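Local coordinates for putative chromatin binding protein (PDB 6QP0) that probably binds ATP and, as the Kti12 factor essential for tRNA modification by Elongator, acts as a tRNA-dependent ATPase, at residues A[6-11]-A[155-160]; A[229-234]-A[241-246]. All coordinates share one frame; numbering follows the deposited sequence.

Overall arrangement
This chain is the P-loop NTPase part of a longer Kti12 protein. From the N terminus, strand 4-9 runs into the P-loop and helix 15-31. The chain then adds strands 72-77 and 125-130 before strand 153-158 returns beside 4-9. Interaction 1 closes this long loop at the middle of a parallel sheet ordered 72-77, 125-130, 4-9, 153-158, 228-231. Interaction 2 opens later and closes a short loop, as helix 237-250 folds back on strand 228-231. The two loops follow in series and neither nest nor cross. They meet through strand 153-158, where V155 and Q157 probably hydrogen-bond to F229. Segments 155-160 and 229-234 both lead toward the ADP, and W233 of the second lies on its adenine.

Interaction 1: A[6-11]-A[155-160]; sequences VVTGLP and VLQVGG
The flat groups that join V6 and T8 to L156 and V158 are peptide units, and no aromatic ring takes part. L156 N donates to V6 O at 2.7 Å. T8 N reaches L156 O over 3.0 Å, from above the plane of that carbonyl. V158 N meets T8 O at 3.0 Å. Each of these oxygens also takes a CA-H contact, as from V155 CA to V6 O at 3.2 Å. This is the ladder of two neighbouring parallel strands.

T8, V155 and Q157 share one face of the sheet. T8 CG2 lies 3.5 Å from V155 CG1, and the two side chains cross obliquely. OG1 of T8 is anti to the backbone N (chi1 179°), and it hydrogen-bonds to Y215 OH and to the carbonyls of L132 and N133. Q157 lays CG 3.8 Å from T8 O; its chain is extended beyond CG, and NE2 hydrogen-bonds E217 OE1.

V7 and L156 share the other face, meeting loosely at 4.4 Å between V7 CG2 and L156 CD2. Here V7 also touches K15 and V158 touches R18, both of helix 15-31, while strand 4-9 leads through G9 into the P-loop (Walker A motif), where G14, K15 and T16 bind ADP and P11 touches the aluminium fluoride.

Backbone bonds and apolar packing carry the contact. The ladder bonds hold strand 4-9 in the sheet, and the buried T8 hydroxyl binds it to neighbouring loops.

Interaction 2: A[229-234]-A[241-246]; sequences FLLAWD and RQVFDK. With ADP (adenosine-5'-diphosphate), chain B.
V243, F229 and L231 carry most of this contact, with V243 facing both of the others. Its CG1 (chi1 177°, anti to the backbone N) touches F229 CB at 3.6 Å. Its CG2 meets L231 CD2 at 3.4 Å. V243 lies alongside each of these two side chains and points the opposite way. F229 also brings ring atom CE1 to 3.7 Å from K246 CB. L231 CD1 approaches F244 CE1 at 3.6 Å, and these two side chains cross at about a right angle. F244 rests in turn on Q21 and L22 of helix 15-31.

Beyond the strand, W233 binds ADP. One face of its indole carries the adenine, with C5 of ADP 3.4 Å above the plane and over the ring centre. W233 O accepts a weak hydrogen bond from ADP N6 at 3.2 Å. NE1 of W233 is held by S13 O of the P-loop. An alanine here would probably leave this adenine face without its flat cover and S13 O without its indole donor.

Between 229-231 and 241-246 the contact is apolar packing, with no polar bond between them. The loop after the strand supplies the indole that stacks on the base and a backbone oxygen that accepts a weak bond from N6.

Interaction 1: A[6-11]-A[155-160]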
loop_
_atom_site.group_PDB
_atom_site.type_symbol
_atom_site.label_atom_id
_atom_site.label_comp_id
_atom_site.label_asym_id
_atom_site.label_seq_id
_atom_site.Cartn_x
_atom_site.Cartn_y
_atom_site.Cartn_z
ATOM N N VAL A 6 -3.564 4.232 3.037
ATOM C CA VAL A 6 -3.476 2.866 2.539
ATOM C C VAL A 6 -3.164 2.926 1.048
ATOM O O VAL A 6 -4.012 3.309 0.239
ATOM C CB VAL A 6 -4.769 2.085 2.802
ATOM C CG1 VAL A 6 -4.590 0.622 2.416
ATOM C CG2 VAL A 6 -5.184 2.214 4.257
ATOM N N VAL A 7 -1.941 2.562 0.688
ATOM C CA VAL A 7 -1.582 2.374 -0.711
ATOM C C VAL A 7 -2.090 1.011 -1.161
ATOM O O VAL A 7 -2.149 0.056 -0.378
ATOM C CB VAL A 7 -0.061 2.506 -0.909
ATOM C CG1 VAL A 7 0.321 2.180 -2.344
ATOM C CG2 VAL A 7 0.402 3.903 -0.530
ATOM N N THR A 8 -2.475 0.921 -2.430
ATOM C CA THR A 8 -3.012 -0.324 -2.960
ATOM C C THR A 8 -2.788 -0.356 -4.465
ATOM O O THR A 8 -2.757 0.685 -5.125
ATOM C CB THR A 8 -4.504 -0.479 -2.640
ATOM O OG1 THR A 8 -4.990 -1.701 -3.210
ATOM C CG2 THR A 8 -5.302 0.696 -3.191
ATOM N N GLY A 9 -2.636 -1.562 -4.990
ATOM C CA GLY A 9 -2.401 -1.726 -6.408
ATOM C C GLY A 9 -2.017 -3.155 -6.716
ATOM O O GLY A 9 -1.904 -4.004 -5.828
ATOM N N LEU A 10 -1.822 -3.402 -8.003
ATOM C CA LEU A 10 -1.427 -4.716 -8.476
ATOM C C LEU A 10 0.043 -4.961 -8.170
ATOM O O LEU A 10 0.790 -4.041 -7.833
ATOM C CB LEU A 10 -1.690 -4.828 -9.973
ATOM C CG LEU A 10 -3.154 -4.833 -10.408
ATOM C CD1 LEU A 10 -3.244 -4.897 -11.922
ATOM C CD2 LEU A 10 -3.899 -5.996 -9.777
ATOM N N PRO A 11 0.490 -6.209 -8.273
ATOM C CA PRO A 11 1.928 -6.481 -8.172
ATOM C C PRO A 11 2.699 -5.716 -9.238
ATOM O O PRO A 11 2.341 -5.728 -10.417
ATOM C CB PRO A 11 2.019 -7.998 -8.382
ATOM C CG PRO A 11 0.659 -8.512 -8.038
ATOM C CD PRO A 11 -0.302 -7.441 -8.434
ATOM N N VAL A 155 -7.441 5.808 1.026
ATOM C CA VAL A 155 -6.890 4.796 0.136
ATOM C C VAL A 155 -6.291 5.493 -1.078
ATOM O O VAL A 155 -6.892 6.422 -1.632
ATOM C CB VAL A 155 -7.960 3.772 -0.292
ATOM C CG1 VAL A 155 -7.359 2.735 -1.227
ATOM C CG2 VAL A 155 -8.579 3.105 0.932
ATOM N N LEU A 156 -5.107 5.043 -1.486
ATOM C CA LEU A 156 -4.396 5.606 -2.634
ATOM C C LEU A 156 -4.049 4.464 -3.585
ATOM O O LEU A 156 -3.114 3.698 -3.332
ATOM C CB LEU A 156 -3.143 6.354 -2.190
ATOM C CG LEU A 156 -2.163 6.727 -3.302
ATOM C CD1 LEU A 156 -2.854 7.556 -4.378
ATOM C CD2 LEU A 156 -0.969 7.475 -2.731
ATOM N N GLN A 157 -4.795 4.359 -4.681
ATOM C CA GLN A 157 -4.560 3.315 -5.669
ATOM C C GLN A 157 -3.541 3.777 -6.701
ATOM O O GLN A 157 -3.501 4.954 -7.075
ATOM C CB GLN A 157 -5.862 2.919 -6.363
ATOM C CG GLN A 157 -5.736 1.689 -7.247
ATOM C CD GLN A 157 -7.074 1.217 -7.775
ATOM O OE1 GLN A 157 -8.073 1.928 -7.686
ATOM N NE2 GLN A 157 -7.101 0.009 -8.324
ATOM N N VAL A 158 -2.723 2.840 -7.162
ATOM C CA VAL A 158 -1.650 3.124 -8.103
ATOM C C VAL A 158 -1.667 2.048 -9.176
ATOM O O VAL A 158 -2.062 0.904 -8.931
ATOM C CB VAL A 158 -0.274 3.179 -7.402
ATOM C CG1 VAL A 158 0.848 3.320 -8.421
ATOM C CG2 VAL A 158 -0.233 4.325 -6.400
ATOM N N GLY A 159 -1.238 2.422 -10.375
ATOM C CA GLY A 159 -1.155 1.464 -11.454
ATOM C C GLY A 159 -1.085 2.097 -12.823
ATOM O O GLY A 159 -1.865 2.998 -13.142
ATOM N N GLY A 160 -0.135 1.638 -13.635
ATOM C CA GLY A 160 -0.080 1.996 -15.035
ATOM C C GLY A 160 -0.795 1.033 -15.949
ATOM O O GLY A 160 -0.894 1.286 -17.152
#

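Interaction 2: A[229-234]-A[241-246]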
loop_
_atom_site.group_PDB
_atom_site.type_symbol
_atom_site.label_atom_id
_atom_site.label_comp_id
_atom_site.label_asym_id
_atom_site.label_seq_id
_atom_site.Cartn_x
_atom_site.Cartn_y
_atom_site.Cartn_z
ATOM N N PHE A 229 -8.101 7.803 -3.769
ATOM C CA PHE A 229 -7.258 8.579 -4.666
ATOM C C PHE A 229 -6.496 7.615 -5.563
ATOM O O PHE A 229 -6.136 6.511 -5.146
ATOM C CB PHE A 229 -6.274 9.469 -3.901
ATOM C CG PHE A 229 -6.924 10.331 -2.858
ATOM C CD1 PHE A 229 -7.352 11.611 -3.166
ATOM C CD2 PHE A 229 -7.102 9.863 -1.567
ATOM C CE1 PHE A 229 -7.948 12.407 -2.208
ATOM C CE2 PHE A 229 -7.699 10.653 -0.605
ATOM C CZ PHE A 229 -8.123 11.927 -0.926
ATOM N N LEU A 230 -6.259 8.039 -6.802
ATOM C CA LEU A 230 -5.592 7.204 -7.790
ATOM C C LEU A 230 -4.472 7.986 -8.461
ATOM O O LEU A 230 -4.530 9.213 -8.576
ATOM C CB LEU A 230 -6.581 6.695 -8.848
ATOM C CG LEU A 230 -7.749 5.850 -8.334
ATOM C CD1 LEU A 230 -8.891 6.724 -7.836
ATOM C CD2 LEU A 230 -8.237 4.895 -9.416
ATOM N N LEU A 231 -3.447 7.257 -8.901
ATOM C CA LEU A 231 -2.299 7.849 -9.590
ATOM C C LEU A 231 -1.866 6.886 -10.691
ATOM O O LEU A 231 -1.250 5.852 -10.412
ATOM C CB LEU A 231 -1.149 8.127 -8.630
ATOM C CG LEU A 231 -1.331 9.216 -7.575
ATOM C CD1 LEU A 231 -0.112 9.265 -6.660
ATOM C CD2 LEU A 231 -1.563 10.564 -8.227
ATOM N N ALA A 232 -2.189 7.222 -11.934
ATOM C CA ALA A 232 -1.663 6.483 -13.068
ATOM C C ALA A 232 -0.201 6.856 -13.290
ATOM O O ALA A 232 0.269 7.912 -12.856
ATOM C CB ALA A 232 -2.481 6.766 -14.328
ATOM N N TRP A 233 0.525 5.972 -13.972
ATOM C CA TRP A 233 1.926 6.249 -14.268
ATOM C C TRP A 233 2.071 7.556 -15.042
ATOM O O TRP A 233 2.914 8.398 -14.713
ATOM C CB TRP A 233 2.539 5.091 -15.056
ATOM C CG TRP A 233 2.875 3.893 -14.223
ATOM C CD1 TRP A 233 2.474 3.640 -12.941
ATOM C CD2 TRP A 233 3.691 2.783 -14.614
ATOM N NE1 TRP A 233 2.988 2.439 -12.514
ATOM C CE2 TRP A 233 3.739 1.893 -13.523
ATOM C CE3 TRP A 233 4.385 2.454 -15.784
ATOM C CZ2 TRP A 233 4.452 0.698 -13.566
ATOM C CZ3 TRP A 233 5.092 1.267 -15.823
ATOM C CH2 TRP A 233 5.120 0.403 -14.722
ATOM N N ASP A 234 1.250 7.742 -16.076
ATOM C CA ASP A 234 1.375 8.911 -16.937
ATOM C C ASP A 234 1.018 10.206 -16.225
ATOM O O ASP A 234 1.337 11.282 -16.744
ATOM C CB ASP A 234 0.495 8.730 -18.174
ATOM C CG ASP A 234 0.841 7.473 -18.949
ATOM O OD1 ASP A 234 2.046 7.213 -19.159
ATOM O OD2 ASP A 234 -0.091 6.739 -19.337
ATOM N N ARG A 241 1.064 15.849 -7.694
ATOM C CA ARG A 241 1.101 16.866 -6.646
ATOM C C ARG A 241 -0.300 17.325 -6.257
ATOM O O ARG A 241 -0.537 17.659 -5.090
ATOM C CB ARG A 241 1.940 18.064 -7.107
ATOM C CG ARG A 241 2.070 19.220 -6.100
ATOM C CD ARG A 241 3.021 18.894 -4.946
ATOM N NE ARG A 241 3.598 20.100 -4.345
ATOM C CZ ARG A 241 4.902 20.383 -4.297
ATOM N NH1 ARG A 241 5.801 19.543 -4.801
ATOM N NH2 ARG A 241 5.307 21.512 -3.728
ATOM N N GLN A 242 -1.239 17.356 -7.209
ATOM C CA GLN A 242 -2.602 17.765 -6.878
ATOM C C GLN A 242 -3.298 16.716 -6.019
ATOM O O GLN A 242 -4.022 17.060 -5.075
ATOM C CB GLN A 242 -3.408 18.030 -8.149
ATOM C CG GLN A 242 -4.677 18.823 -7.883
ATOM C CD GLN A 242 -5.416 19.220 -9.144
ATOM O OE1 GLN A 242 -5.035 18.843 -10.252
ATOM N NE2 GLN A 242 -6.485 19.988 -8.980
ATOM N N VAL A 243 -3.102 15.430 -6.328
ATOM C CA VAL A 243 -3.665 14.372 -5.496
ATOM C C VAL A 243 -3.113 14.463 -4.073
ATOM O O VAL A 243 -3.859 14.370 -3.093
ATOM C CB VAL A 243 -3.379 12.987 -6.101
ATOM C CG1 VAL A 243 -3.904 11.892 -5.169
ATOM C CG2 VAL A 243 -3.978 12.860 -7.487
ATOM N N PHE A 244 -1.791 14.615 -3.950
ATOM C CA PHE A 244 -1.170 14.631 -2.628
ATOM C C PHE A 244 -1.762 15.730 -1.750
ATOM O O PHE A 244 -1.913 15.548 -0.534
ATOM C CB PHE A 244 0.344 14.816 -2.755
ATOM C CG PHE A 244 1.067 13.624 -3.326
ATOM C CD1 PHE A 244 0.438 12.396 -3.456
ATOM C CD2 PHE A 244 2.387 13.736 -3.723
ATOM C CE1 PHE A 244 1.111 11.309 -3.976
ATOM C CE2 PHE A 244 3.063 12.653 -4.243
ATOM C CZ PHE A 244 2.426 11.439 -4.369
ATOM N N ASP A 245 -2.094 16.883 -2.343
ATOM C CA ASP A 245 -2.684 17.975 -1.574
ATOM C C ASP A 245 -4.061 17.591 -1.037
ATOM O O ASP A 245 -4.404 17.925 0.103
ATOM C CB ASP A 245 -2.776 19.237 -2.436
ATOM C CG ASP A 245 -1.450 19.984 -2.539
ATOM O OD1 ASP A 245 -1.031 20.607 -1.540
ATOM O OD2 ASP A 245 -0.822 19.940 -3.618
ATOM N N LYS A 246 -4.868 16.900 -1.848
ATOM C CA LYS A 246 -6.171 16.444 -1.377
ATOM C C LYS A 246 -6.014 15.375 -0.300
ATOM O O LYS A 246 -6.810 15.320 0.647
ATOM C CB LYS A 246 -7.001 15.925 -2.551
ATOM C CG LYS A 246 -7.437 17.003 -3.545
ATOM C CD LYS A 246 -7.617 16.414 -4.937
ATOM C CE LYS A 246 -8.246 17.398 -5.917
ATOM N NZ LYS A 246 -7.772 18.806 -5.770
HETATM P PB ADP B . 5.779 -2.221 -6.687
HETATM O O1B ADP B . 6.736 -2.073 -5.524
HETATM O O2B ADP B . 5.563 -3.678 -6.985
HETATM O O3B ADP B . 4.453 -1.587 -6.346
HETATM P PA ADP B . 7.596 -0.358 -8.039
HETATM O O1A ADP B . 8.845 -0.929 -7.412
HETATM O O2A ADP B . 7.139 0.862 -7.270
HETATM O O3A ADP B . 6.409 -1.507 -8.041
HETATM O "O5'" ADP B . 7.916 0.040 -9.619
HETATM C "C5'" ADP B . 8.043 -1.018 -10.549
HETATM C "C4'" ADP B . 8.802 -0.619 -11.648
HETATM O "O4'" ADP B . 7.968 0.228 -12.578
HETATM C "C3'" ADP B . 10.029 0.309 -11.196
HETATM O "O3'" ADP B . 11.227 0.034 -12.058
HETATM C "C2'" ADP B . 9.639 1.473 -11.363
HETATM O "O2'" ADP B . 10.771 2.316 -11.814
HETATM C "C1'" ADP B . 8.459 1.436 -12.532
HETATM N N9 ADP B . 7.425 2.346 -12.171
HETATM C C8 ADP B . 6.574 2.385 -11.147
HETATM N N7 ADP B . 5.818 3.476 -11.308
HETATM C C5 ADP B . 6.214 4.095 -12.433
HETATM C C6 ADP B . 5.776 5.245 -13.054
HETATM N N6 ADP B . 4.872 6.390 -13.083
HETATM N N1 ADP B . 6.341 5.655 -14.176
HETATM C C2 ADP B . 7.356 4.944 -14.721
HETATM N N3 ADP B . 7.793 3.812 -14.118
HETATM C C4 ADP B . 7.216 3.395 -12.974
#